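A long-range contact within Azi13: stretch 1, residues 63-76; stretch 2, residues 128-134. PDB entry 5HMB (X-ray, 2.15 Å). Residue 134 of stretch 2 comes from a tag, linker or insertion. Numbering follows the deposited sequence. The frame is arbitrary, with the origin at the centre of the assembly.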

# COMPACT_ATOMS: atom_id res chain seq x y z
N ALA A 63 -19.03 -3.42 6.39
CA ALA A 63 -19.30 -2.11 6.95
C ALA A 63 -19.61 -1.10 5.84
O ALA A 63 -20.55 -0.30 5.98
CB ALA A 63 -18.13 -1.63 7.79
N ALA A 64 -18.84 -1.13 4.76
CA ALA A 64 -19.04 -0.18 3.66
C ALA A 64 -20.43 -0.35 3.04
O ALA A 64 -21.10 0.64 2.74
CB ALA A 64 -17.98 -0.39 2.58
N ASP A 65 -20.84 -1.60 2.83
CA ASP A 65 -22.16 -1.90 2.29
C ASP A 65 -23.25 -1.35 3.20
O ASP A 65 -24.17 -0.67 2.75
CB ASP A 65 -22.29 -3.41 2.14
CG ASP A 65 -23.16 -3.80 0.98
OD1 ASP A 65 -23.01 -3.19 -0.11
OD2 ASP A 65 -23.98 -4.72 1.15
N ARG A 66 -23.13 -1.62 4.51
CA ARG A 66 -24.10 -1.14 5.48
C ARG A 66 -24.13 0.38 5.56
O ARG A 66 -25.19 0.97 5.84
CB ARG A 66 -23.80 -1.76 6.85
CG ARG A 66 -24.76 -1.36 7.98
CD ARG A 66 -26.21 -1.78 7.71
NE ARG A 66 -27.10 -1.34 8.79
CZ ARG A 66 -27.70 -0.16 8.83
NH1 ARG A 66 -27.53 0.72 7.85
NH2 ARG A 66 -28.49 0.15 9.86
N TRP A 67 -23.01 1.05 5.30
CA TRP A 67 -23.02 2.51 5.30
C TRP A 67 -23.65 3.08 4.03
O TRP A 67 -24.31 4.13 4.07
CB TRP A 67 -21.60 3.07 5.46
CG TRP A 67 -21.56 4.58 5.44
CD1 TRP A 67 -21.75 5.43 6.50
CD2 TRP A 67 -21.35 5.42 4.29
NE1 TRP A 67 -21.66 6.74 6.08
CE2 TRP A 67 -21.41 6.76 4.73
CE3 TRP A 67 -21.10 5.17 2.94
CZ2 TRP A 67 -21.23 7.84 3.87
CZ3 TRP A 67 -20.92 6.23 2.09
CH2 TRP A 67 -21.00 7.56 2.56
N LEU A 68 -23.42 2.44 2.88
CA LEU A 68 -24.01 2.94 1.65
C LEU A 68 -25.51 2.64 1.61
O LEU A 68 -26.28 3.44 1.06
CB LEU A 68 -23.29 2.35 0.43
CG LEU A 68 -23.52 3.04 -0.92
CD1 LEU A 68 -23.07 4.50 -0.88
CD2 LEU A 68 -22.81 2.29 -2.05
N GLY A 69 -25.93 1.53 2.20
CA GLY A 69 -27.35 1.21 2.28
C GLY A 69 -27.98 1.09 0.90
O GLY A 69 -27.33 0.69 -0.08
N ASP A 70 -29.26 1.45 0.82
CA ASP A 70 -30.00 1.32 -0.43
C ASP A 70 -29.52 2.29 -1.50
O ASP A 70 -29.99 2.20 -2.64
CB ASP A 70 -31.50 1.52 -0.17
N ARG A 71 -28.60 3.21 -1.18
CA ARG A 71 -28.13 4.25 -2.09
C ARG A 71 -27.28 3.73 -3.24
O ARG A 71 -27.01 4.49 -4.18
CB ARG A 71 -27.30 5.29 -1.33
CG ARG A 71 -28.05 6.55 -0.91
CD ARG A 71 -27.34 7.25 0.25
NE ARG A 71 -27.27 6.39 1.43
CZ ARG A 71 -28.06 6.50 2.50
NH1 ARG A 71 -27.92 5.66 3.52
NH2 ARG A 71 -28.98 7.46 2.55
N GLY A 72 -26.84 2.48 -3.21
CA GLY A 72 -25.95 1.98 -4.24
C GLY A 72 -25.25 0.73 -3.77
O GLY A 72 -25.61 0.14 -2.74
N THR A 73 -24.25 0.32 -4.54
CA THR A 73 -23.48 -0.87 -4.19
C THR A 73 -21.99 -0.57 -4.21
O THR A 73 -21.51 0.26 -5.00
CB THR A 73 -23.80 -2.02 -5.14
OG1 THR A 73 -23.10 -3.19 -4.69
CG2 THR A 73 -23.39 -1.69 -6.56
N VAL A 74 -21.25 -1.27 -3.34
CA VAL A 74 -19.81 -1.07 -3.19
C VAL A 74 -19.04 -2.19 -3.87
O VAL A 74 -19.44 -3.36 -3.87
CB VAL A 74 -19.40 -0.95 -1.70
CG1 VAL A 74 -20.39 -0.08 -0.96
CG2 VAL A 74 -19.28 -2.32 -1.06
N VAL A 75 -17.89 -1.83 -4.45
CA VAL A 75 -17.02 -2.74 -5.18
C VAL A 75 -15.61 -2.54 -4.65
O VAL A 75 -15.12 -1.41 -4.58
CB VAL A 75 -17.07 -2.48 -6.70
CG1 VAL A 75 -16.99 -1.01 -6.99
CG2 VAL A 75 -15.93 -3.19 -7.42
N GLY A 76 -14.96 -3.64 -4.27
CA GLY A 76 -13.59 -3.55 -3.81
C GLY A 76 -12.70 -2.93 -4.86
O GLY A 76 -12.84 -3.19 -6.06
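Stretch 2 (128-134) RLHNLRL

Stretch 1 is a helix, a turn and a strand in succession: the helix that enters from earlier in the chain and includes residues 63-68 gives way at Gly69, whose positive phi favours glycine, a short 3-10 segment follows, and residues 72-76 are extended. Stretch 2 is extended from Arg128 to Arg133 and runs antiparallel to strand 72-76, the two N-to-C directions making an angle of 153° and the axes approaching to 4.4 Å. The axis of strand 128-133 passes 10.3 Å from that of the helix, crossing it at -29°, leaving room for side chains between them.

The register pairs Gly72 with Arg133 and Gly76 with Leu129. Thr73 and Leu132 form a hydrogen-bonded pair, Thr73 N to Leu132 O at 2.7 Å and Leu132 N to Thr73 O at 2.6 Å; Val75 and His130 form the next, with Val75 N to His130 O at 3.0 Å and His130 N to Val75 O at 2.9 Å. Beyond them, the amide of Leu134, a tag residue, donates to Arg71 O (N to O, 3.0 Å). Gly72 suits its place because a CB there would lie 2.4 Å from Leu132 O and would also jam against the preceding carbonyl.

The side chains of Val74, Leu129, Asn131 and Arg133 share the face that meets the helix. Small Ala64 lets Leu129 come close (CB to CD1, 3.7 Å), while Val74 CG2 lies 4.1 Å from Leu129 CD2. Leu68 CD1 covers one face of the Arg133 guanidinium, 3.7 Å from NH1, an apolar surface suited to a flat cation. The Trp67 ring has Asn131 ND2 at its edge, 4.2 Å from CZ3. On the opposite face, beta-branched Thr73 and Val75, well suited to a strand, pack across it: Thr73 CG2 is 3.6 Å from Leu132 CB, and Val75 CG1 3.5 Å from His130 CB.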

# COMPACT_ATOMS: atom_id res chain seq x y z
N ARG A 128 -9.89 0.07 0.25
CA ARG A 128 -10.50 1.12 -0.54
C ARG A 128 -11.58 0.47 -1.39
O ARG A 128 -11.33 -0.57 -2.01
CB ARG A 128 -9.47 1.82 -1.43
CG ARG A 128 -10.12 2.82 -2.46
CD ARG A 128 -9.04 3.55 -3.27
NE ARG A 128 -8.17 4.39 -2.42
CZ ARG A 128 -8.45 5.67 -2.16
NH1 ARG A 128 -9.56 6.21 -2.66
NH2 ARG A 128 -7.64 6.40 -1.40
N LEU A 129 -12.77 1.07 -1.37
CA LEU A 129 -13.92 0.58 -2.11
C LEU A 129 -14.55 1.73 -2.89
O LEU A 129 -14.46 2.90 -2.50
CB LEU A 129 -14.96 -0.04 -1.18
CG LEU A 129 -14.47 -1.05 -0.15
CD1 LEU A 129 -14.54 -0.47 1.25
CD2 LEU A 129 -15.29 -2.33 -0.25
N HIS A 130 -15.21 1.39 -3.98
CA HIS A 130 -15.87 2.36 -4.84
C HIS A 130 -17.38 2.28 -4.61
O HIS A 130 -17.92 1.18 -4.44
CB HIS A 130 -15.51 2.07 -6.31
CG HIS A 130 -16.16 2.99 -7.30
ND1 HIS A 130 -15.99 4.36 -7.29
CD2 HIS A 130 -16.95 2.72 -8.37
CE1 HIS A 130 -16.66 4.89 -8.29
NE2 HIS A 130 -17.26 3.92 -8.96
N ASN A 131 -18.04 3.44 -4.52
CA ASN A 131 -19.50 3.48 -4.40
C ASN A 131 -20.12 3.56 -5.79
O ASN A 131 -19.90 4.54 -6.51
CB ASN A 131 -19.98 4.69 -3.60
CG ASN A 131 -19.44 4.72 -2.20
OD1 ASN A 131 -19.31 3.69 -1.54
ND2 ASN A 131 -19.14 5.92 -1.72
N LEU A 132 -20.89 2.54 -6.15
CA LEU A 132 -21.68 2.54 -7.39
C LEU A 132 -23.09 2.96 -7.01
O LEU A 132 -23.89 2.13 -6.56
CB LEU A 132 -21.67 1.16 -8.05
CG LEU A 132 -20.49 0.78 -8.94
CD1 LEU A 132 -20.79 -0.51 -9.67
CD2 LEU A 132 -20.19 1.89 -9.94
N ARG A 133 -23.40 4.24 -7.18
CA ARG A 133 -24.64 4.77 -6.65
C ARG A 133 -25.76 4.63 -7.67
O ARG A 133 -25.52 4.59 -8.88
CB ARG A 133 -24.48 6.24 -6.23
CG ARG A 133 -23.82 6.40 -4.87
CD ARG A 133 -23.68 7.86 -4.51
NE ARG A 133 -22.69 8.04 -3.45
CZ ARG A 133 -22.96 8.08 -2.16
NH1 ARG A 133 -24.22 7.95 -1.74
NH2 ARG A 133 -21.98 8.24 -1.28
N LEU A 134 -26.99 4.54 -7.16
CA LEU A 134 -28.19 4.51 -8.00
C LEU A 134 -28.44 5.89 -8.58
O LEU A 134 -28.04 6.19 -9.71
CB LEU A 134 -29.41 4.03 -7.21